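Fanconi-associated nuclease 1 homolog (Pseudomonas aeruginosa, PDB 5Y7Q) belongs to the FAN1 nuclease family and combines an HTH domain, a SAP domain and a VRR-NUC domain in one largely helical chain. Local coordinates at residues Q81-R86 against R109-P114; A311-I316 against A349-R354. All blocks are in the same frame, centred on the assembly; numbering follows the deposited sequence.

Contact 1. Residues Q81-R86 against R109-P114; sequences QALLVR and RAAVQP. With nucleotides of chain B.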
loop_
_atom_site.group_PDB
_atom_site.type_symbol
_atom_site.label_atom_id
_atom_site.label_comp_id
_atom_site.label_asym_id
_atom_site.label_seq_id
_atom_site.Cartn_x
_atom_site.Cartn_y
_atom_site.Cartn_z
ATOM N N GLN A 81 -5.028 19.703 -26.579
ATOM C CA GLN A 81 -5.250 18.471 -25.821
ATOM C C GLN A 81 -3.930 17.913 -25.280
ATOM O O GLN A 81 -3.792 17.659 -24.074
ATOM C CB GLN A 81 -5.948 17.431 -26.702
ATOM C CG GLN A 81 -7.409 17.697 -26.988
ATOM C CD GLN A 81 -8.040 16.595 -27.822
ATOM O OE1 GLN A 81 -7.410 16.066 -28.724
ATOM N NE2 GLN A 81 -9.290 16.253 -27.529
ATOM N N ALA A 82 -2.934 17.765 -26.166
ATOM C CA ALA A 82 -1.652 17.165 -25.796
ATOM C C ALA A 82 -0.967 17.966 -24.708
ATOM O O ALA A 82 -0.462 17.404 -23.729
ATOM C CB ALA A 82 -0.742 17.066 -27.015
ATOM N N LEU A 83 -0.944 19.292 -24.865
ATOM C CA LEU A 83 -0.325 20.137 -23.856
ATOM C C LEU A 83 -0.996 19.941 -22.518
ATOM O O LEU A 83 -0.318 19.799 -21.487
ATOM C CB LEU A 83 -0.392 21.595 -24.268
ATOM C CG LEU A 83 0.292 22.450 -23.214
ATOM C CD1 LEU A 83 1.747 21.994 -23.099
ATOM C CD2 LEU A 83 0.180 23.940 -23.582
ATOM N N LEU A 84 -2.328 19.890 -22.519
ATOM C CA LEU A 84 -3.043 19.671 -21.272
ATOM C C LEU A 84 -2.558 18.406 -20.594
ATOM O O LEU A 84 -2.142 18.419 -19.424
ATOM C CB LEU A 84 -4.540 19.572 -21.517
ATOM C CG LEU A 84 -5.284 19.693 -20.193
ATOM C CD1 LEU A 84 -4.766 20.929 -19.473
ATOM C CD2 LEU A 84 -6.774 19.812 -20.436
ATOM N N VAL A 85 -2.588 17.297 -21.328
ATOM C CA VAL A 85 -2.278 16.029 -20.690
ATOM C C VAL A 85 -0.860 16.056 -20.145
ATOM O O VAL A 85 -0.595 15.582 -19.020
ATOM C CB VAL A 85 -2.521 14.888 -21.683
ATOM C CG1 VAL A 85 -2.055 13.604 -21.117
ATOM C CG2 VAL A 85 -4.014 14.813 -21.979
ATOM N N ARG A 86 0.060 16.689 -20.886
ATOM C CA ARG A 86 1.410 16.860 -20.364
ATOM C C ARG A 86 1.407 17.579 -19.016
ATOM O O ARG A 86 2.076 17.140 -18.080
ATOM C CB ARG A 86 2.275 17.605 -21.363
ATOM C CG ARG A 86 2.537 16.831 -22.596
ATOM C CD ARG A 86 3.214 15.537 -22.316
ATOM N NE ARG A 86 3.872 15.103 -23.536
ATOM C CZ ARG A 86 4.747 14.104 -23.628
ATOM N NH1 ARG A 86 5.079 13.419 -22.550
ATOM N NH2 ARG A 86 5.305 13.818 -24.808
ATOM N N ARG A 109 3.210 28.432 -26.704
ATOM C CA ARG A 109 2.276 29.538 -26.512
ATOM C C ARG A 109 1.025 29.358 -27.372
ATOM O O ARG A 109 -0.114 29.451 -26.877
ATOM C CB ARG A 109 2.986 30.855 -26.816
ATOM C CG ARG A 109 2.319 32.080 -26.213
ATOM C CD ARG A 109 3.263 33.270 -26.219
ATOM N NE ARG A 109 4.439 33.027 -25.392
ATOM C CZ ARG A 109 5.545 33.756 -25.446
ATOM N NH1 ARG A 109 5.629 34.775 -26.298
ATOM N NH2 ARG A 109 6.568 33.463 -24.656
ATOM N N ALA A 110 1.222 29.040 -28.655
ATOM C CA ALA A 110 0.091 28.747 -29.528
ATOM C C ALA A 110 -0.774 27.633 -28.948
ATOM O O ALA A 110 -1.986 27.797 -28.786
ATOM C CB ALA A 110 0.584 28.383 -30.929
ATOM N N ALA A 111 -0.164 26.509 -28.573
ATOM C CA ALA A 111 -0.969 25.383 -28.107
ATOM C C ALA A 111 -1.682 25.686 -26.795
ATOM O O ALA A 111 -2.699 25.052 -26.482
ATOM C CB ALA A 111 -0.103 24.127 -27.958
ATOM N N VAL A 112 -1.163 26.625 -26.003
ATOM C CA VAL A 112 -1.804 26.899 -24.729
ATOM C C VAL A 112 -2.964 27.890 -24.849
ATOM O O VAL A 112 -3.842 27.895 -23.967
ATOM C CB VAL A 112 -0.770 27.384 -23.698
ATOM C CG1 VAL A 112 -0.471 28.870 -23.878
ATOM C CG2 VAL A 112 -1.257 27.097 -22.281
ATOM N N GLN A 113 -3.013 28.724 -25.903
ATOM C CA GLN A 113 -4.067 29.751 -25.977
ATOM C C GLN A 113 -5.498 29.219 -25.806
ATOM O O GLN A 113 -6.251 29.797 -24.999
ATOM C CB GLN A 113 -3.952 30.543 -27.286
ATOM C CG GLN A 113 -2.628 31.281 -27.462
ATOM C CD GLN A 113 -2.355 32.347 -26.393
ATOM O OE1 GLN A 113 -3.175 33.252 -26.146
ATOM N NE2 GLN A 113 -1.174 32.272 -25.787
ATOM N N PRO A 114 -5.935 28.140 -26.488
ATOM C CA PRO A 114 -7.323 27.680 -26.282
ATOM C C PRO A 114 -7.602 27.234 -24.854
ATOM O O PRO A 114 -8.740 27.389 -24.388
ATOM C CB PRO A 114 -7.474 26.522 -27.279
ATOM C CG PRO A 114 -6.343 26.640 -28.208
ATOM C CD PRO A 114 -5.228 27.244 -27.422
ATOM P P DG B 10 8.029 10.780 -24.324
ATOM O OP1 DG B 10 8.539 11.344 -25.592
ATOM O OP2 DG B 10 6.754 11.201 -23.721
ATOM O "O5'" DG B 10 8.042 9.210 -24.559
ATOM C "C5'" DG B 10 9.236 8.599 -25.019
ATOM C "C4'" DG B 10 9.232 7.141 -24.684
ATOM O "O4'" DG B 10 9.364 6.997 -23.257
ATOM C "C3'" DG B 10 7.946 6.426 -25.081
ATOM O "O3'" DG B 10 8.226 5.389 -25.990
ATOM C "C2'" DG B 10 7.376 5.876 -23.775
ATOM C "C1'" DG B 10 8.551 5.945 -22.818
ATOM N N9 DG B 10 8.121 6.229 -21.468
ATOM C C8 DG B 10 7.178 7.149 -21.075
ATOM N N7 DG B 10 6.986 7.182 -19.788
ATOM C C5 DG B 10 7.851 6.208 -19.297
ATOM C C6 DG B 10 8.087 5.779 -17.967
ATOM O O6 DG B 10 7.553 6.189 -16.918
ATOM N N1 DG B 10 9.047 4.758 -17.923
ATOM C C2 DG B 10 9.689 4.222 -19.030
ATOM N N2 DG B 10 10.584 3.254 -18.802
ATOM N N3 DG B 10 9.479 4.620 -20.269
ATOM C C4 DG B 10 8.549 5.609 -20.330
#
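OP2 of DG10 in chain B is gripped twice by Arg86, from NH1 at 3.0 Å and from NH2 at 3.2 Å. Both bonds are moderately bent, because the two N-H groups converge on a single oxygen lying at the guanidinium edge, in its plane. A turn at chi2 (-59°) bends the arginine chain on its way to the phosphate. NH2 also forms a salt bridge with Glu104, and Tyr43 makes a cation-pi contact with the same group, so its rotation is probably well restrained.

The helices meet through Leu83, one turn before Arg86, whose side chain leads off in a different direction. With CG opposite the backbone N (chi1 -179°), its CD2 reaches Val112, 3.6 Å from CB and 3.7 Å from CG2; Ala111 is a looser neighbour, its carbonyl carbon C 4.1 Å and its CB 4.4 Å from the same methyl.

Gln113 NE2 folds back to Arg109 O at 3.2 Å, approaching from above the carbonyl plane. Helix 78-89 of the HTH region packs Ala82 and Val85 on helix 42-57 and Leu83 on helix 108-118, while strand 184-187 touches both Leu84 and Val112.

Contact 2. Residues A311-I316 against A349-R354; sequences ARLRAI and ARLLPR. With nucleotides of chain D.
Leu351 carries the whole apolar contact through one methyl, CD1, which meets two side chains from helix 311-321. It lies 3.7 Å from Ile316 CG2 and 3.8 Å from Leu313 CD1, so the leucine tip rests against residues three positions apart on the facing helix. In Ile316 the CG2 branch stands opposite the backbone N (chi1 -59° for CG1), and it is this branch, rather than CG1, that makes the closest approach. Neighbouring residues widen the patch: Leu348 lies against both Leu313 and Ile316, while Leu355 reaches Ile316.

The two helices are part of a run of helices from 296 to 358 in which helix 325-337 also packs on both, through Leu331 against Ile316 and Ala332 against Leu352. Such successive packed helices are consistent with the TPR-like helical region of FAN1 proteins.

The polar interactions face the nucleotides of chain D. Arg354 takes one phosphodiester in a two-pronged grip: NH2 bonds to OP1 of DA2 at 3.0 Å and is nearly straight (171°), while NH1 bonds at 2.9 Å to O3' of DG1, a bridging oxygen of the same linkage. A bend at chi3 (66°) helps turn the guanidinium so that this linkage lies at its edge. Arg350, extended from CG to NE, stands obliquely to OP2 of DA2 with NH1 3.6 Å away.

Each arginine also has a carboxylate partner: Arg354 NE forms a salt bridge with Glu320 of helix 311-321, and Arg350 NH2 with Asp553, in the VRR-NUC domain.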
loop_
_atom_site.group_PDB
_atom_site.type_symbol
_atom_site.label_atom_id
_atom_site.label_comp_id
_atom_site.label_asym_id
_atom_site.label_seq_id
_atom_site.Cartn_x
_atom_site.Cartn_y
_atom_site.Cartn_z
ATOM N N ALA A 311 -7.489 -2.532 16.581
ATOM C CA ALA A 311 -7.792 -1.282 17.270
ATOM C C ALA A 311 -8.294 -1.492 18.696
ATOM O O ALA A 311 -7.901 -0.751 19.601
ATOM C CB ALA A 311 -8.822 -0.478 16.472
ATOM N N ARG A 312 -9.195 -2.453 18.921
ATOM C CA ARG A 312 -9.675 -2.711 20.277
ATOM C C ARG A 312 -8.515 -2.927 21.243
ATOM O O ARG A 312 -8.480 -2.358 22.343
ATOM C CB ARG A 312 -10.591 -3.929 20.269
ATOM C CG ARG A 312 -11.525 -4.044 21.444
ATOM C CD ARG A 312 -11.856 -5.500 21.610
ATOM N NE ARG A 312 -13.240 -5.874 21.323
ATOM C CZ ARG A 312 -13.626 -7.083 20.915
ATOM N NH1 ARG A 312 -12.745 -8.051 20.709
ATOM N NH2 ARG A 312 -14.909 -7.323 20.689
ATOM N N LEU A 313 -7.549 -3.743 20.831
ATOM C CA LEU A 313 -6.341 -3.962 21.620
ATOM C C LEU A 313 -5.647 -2.648 21.944
ATOM O O LEU A 313 -5.269 -2.395 23.096
ATOM C CB LEU A 313 -5.407 -4.876 20.840
ATOM C CG LEU A 313 -4.672 -5.978 21.547
ATOM C CD1 LEU A 313 -5.504 -6.461 22.670
ATOM C CD2 LEU A 313 -4.452 -7.075 20.514
ATOM N N ARG A 314 -5.454 -1.800 20.930
ATOM C CA ARG A 314 -4.802 -0.520 21.175
ATOM C C ARG A 314 -5.620 0.353 22.126
ATOM O O ARG A 314 -5.058 1.181 22.846
ATOM C CB ARG A 314 -4.543 0.214 19.857
ATOM C CG ARG A 314 -3.760 -0.552 18.776
ATOM C CD ARG A 314 -2.470 -1.181 19.299
ATOM N NE ARG A 314 -1.725 -0.318 20.219
ATOM C CZ ARG A 314 -0.804 -0.757 21.076
ATOM N NH1 ARG A 314 -0.504 -2.064 21.142
ATOM N NH2 ARG A 314 -0.190 0.113 21.873
ATOM N N ALA A 315 -6.939 0.183 22.164
ATOM C CA ALA A 315 -7.730 0.955 23.111
ATOM C C ALA A 315 -7.527 0.445 24.540
ATOM O O ALA A 315 -7.350 1.243 25.470
ATOM C CB ALA A 315 -9.209 0.933 22.710
ATOM N N ILE A 316 -7.556 -0.883 24.743
ATOM C CA ILE A 316 -7.243 -1.423 26.073
ATOM C C ILE A 316 -5.885 -0.913 26.537
ATOM O O ILE A 316 -5.739 -0.348 27.632
ATOM C CB ILE A 316 -7.273 -2.963 26.067
ATOM C CG1 ILE A 316 -8.642 -3.472 25.637
ATOM C CG2 ILE A 316 -6.922 -3.496 27.434
ATOM C CD1 ILE A 316 -8.606 -4.814 24.972
ATOM N N ALA A 349 -3.801 -12.254 26.064
ATOM C CA ALA A 349 -3.120 -13.150 26.991
ATOM C C ALA A 349 -2.070 -12.423 27.824
ATOM O O ALA A 349 -1.773 -12.855 28.943
ATOM C CB ALA A 349 -2.492 -14.314 26.229
ATOM N N ARG A 350 -1.450 -11.364 27.286
ATOM C CA ARG A 350 -0.548 -10.550 28.100
ATOM C C ARG A 350 -1.296 -9.490 28.901
ATOM O O ARG A 350 -0.964 -9.243 30.070
ATOM C CB ARG A 350 0.504 -9.876 27.232
ATOM C CG ARG A 350 1.194 -10.777 26.259
ATOM C CD ARG A 350 1.736 -9.934 25.141
ATOM N NE ARG A 350 2.465 -10.731 24.175
ATOM C CZ ARG A 350 2.792 -10.301 22.965
ATOM N NH1 ARG A 350 2.430 -9.077 22.578
ATOM N NH2 ARG A 350 3.471 -11.099 22.144
ATOM N N LEU A 351 -2.286 -8.835 28.278
ATOM C CA LEU A 351 -2.939 -7.689 28.914
ATOM C C LEU A 351 -3.769 -8.103 30.112
ATOM O O LEU A 351 -3.671 -7.511 31.192
ATOM C CB LEU A 351 -3.833 -6.969 27.916
ATOM C CG LEU A 351 -3.112 -5.927 27.110
ATOM C CD1 LEU A 351 -4.053 -5.440 26.047
ATOM C CD2 LEU A 351 -2.731 -4.833 28.064
ATOM N N LEU A 352 -4.631 -9.082 29.923
ATOM C CA LEU A 352 -5.524 -9.499 30.997
ATOM C C LEU A 352 -4.816 -9.690 32.334
ATOM O O LEU A 352 -5.188 -8.999 33.292
ATOM C CB LEU A 352 -6.268 -10.763 30.548
ATOM C CG LEU A 352 -7.763 -10.656 30.739
ATOM C CD1 LEU A 352 -8.215 -11.615 31.827
ATOM C CD2 LEU A 352 -8.100 -9.243 31.128
ATOM N N PRO A 353 -3.781 -10.527 32.468
ATOM C CA PRO A 353 -3.227 -10.767 33.812
ATOM C C PRO A 353 -2.580 -9.541 34.420
ATOM O O PRO A 353 -2.557 -9.407 35.651
ATOM C CB PRO A 353 -2.192 -11.881 33.585
ATOM C CG PRO A 353 -2.400 -12.353 32.169
ATOM C CD PRO A 353 -2.979 -11.191 31.431
ATOM N N ARG A 354 -2.030 -8.653 33.592
ATOM C CA ARG A 354 -1.408 -7.449 34.123
ATOM C C ARG A 354 -2.459 -6.473 34.632
ATOM O O ARG A 354 -2.244 -5.794 35.652
ATOM C CB ARG A 354 -0.544 -6.831 33.039
ATOM C CG ARG A 354 -0.002 -5.495 33.362
ATOM C CD ARG A 354 1.044 -5.170 32.340
ATOM N NE ARG A 354 0.466 -5.005 31.013
ATOM C CZ ARG A 354 1.107 -5.264 29.875
ATOM N NH1 ARG A 354 2.349 -5.725 29.895
ATOM N NH2 ARG A 354 0.500 -5.073 28.711
ATOM P P DA D 2 3.603 -6.208 26.285
ATOM O OP1 DA D 2 2.181 -5.804 26.325
ATOM O OP2 DA D 2 4.036 -7.088 25.181
ATOM O "O5'" DA D 2 4.527 -4.902 26.243
ATOM C "C5'" DA D 2 4.714 -4.099 27.418
ATOM C "C4'" DA D 2 5.235 -2.737 27.036
ATOM O "O4'" DA D 2 6.663 -2.827 26.783
ATOM C "C3'" DA D 2 4.620 -2.195 25.744
ATOM O "O3'" DA D 2 4.466 -0.798 25.797
ATOM C "C2'" DA D 2 5.646 -2.578 24.705
ATOM C "C1'" DA D 2 6.924 -2.374 25.470
ATOM N N9 DA D 2 7.990 -3.143 24.878
ATOM C C8 DA D 2 7.957 -4.466 24.536
ATOM N N7 DA D 2 9.052 -4.886 23.962
ATOM C C5 DA D 2 9.841 -3.753 23.899
ATOM C C6 DA D 2 11.130 -3.529 23.403
ATOM N N6 DA D 2 11.877 -4.482 22.853
ATOM N N1 DA D 2 11.626 -2.283 23.498
ATOM C C2 DA D 2 10.875 -1.326 24.055
ATOM N N3 DA D 2 9.651 -1.416 24.556
ATOM C C4 DA D 2 9.190 -2.668 24.446
ATOM P P DG D 1 5.535 -7.932 32.367
ATOM O OP1 DG D 1 4.678 -7.071 33.217
ATOM O OP2 DG D 1 6.563 -8.815 32.975
ATOM O "O5'" DG D 1 4.610 -8.840 31.421
ATOM C "C5'" DG D 1 5.023 -9.130 30.082
ATOM C "C4'" DG D 1 5.459 -7.858 29.381
ATOM O "O4'" DG D 1 6.899 -7.735 29.418
ATOM C "C3'" DG D 1 5.087 -7.754 27.893
ATOM O "O3'" DG D 1 3.946 -6.882 27.714
ATOM C "C2'" DG D 1 6.346 -7.169 27.248
ATOM C "C1'" DG D 1 7.220 -6.802 28.441
ATOM N N9 DG D 1 8.623 -6.864 28.093
ATOM C C8 DG D 1 9.333 -7.964 27.681
ATOM N N7 DG D 1 10.566 -7.691 27.358
ATOM C C5 DG D 1 10.665 -6.318 27.534
ATOM C C6 DG D 1 11.764 -5.447 27.343
ATOM O O6 DG D 1 12.911 -5.719 26.959
ATOM N N1 DG D 1 11.431 -4.130 27.639
ATOM C C2 DG D 1 10.194 -3.701 28.068
ATOM N N2 DG D 1 10.068 -2.388 28.307
ATOM N N3 DG D 1 9.159 -4.506 28.254
ATOM C C4 DG D 1 9.469 -5.796 27.968
#

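Both contacts show one principle: a helix pair joined by a few apolar groups, most of them buried, can carry arginines to a DNA backbone. They share no secondary-structure elements and lie on opposite sides of the chain's centre, their nearest atoms about 40 Å apart. Contact 1 belongs to the HTH domain, where a sheet strand helps to cover the helices; contact 2 sits in an all-helical neighbourhood. All three touching residues of contact 1 are buried, whereas in contact 2 Ile316 and Leu351 are buried and Leu313 is partly exposed. In contact 1 one arginine directs two N-H groups at a single oxygen; in contact 2 the acceptors are separate oxygens of one linkage. They also meet different DNA chains, B and D.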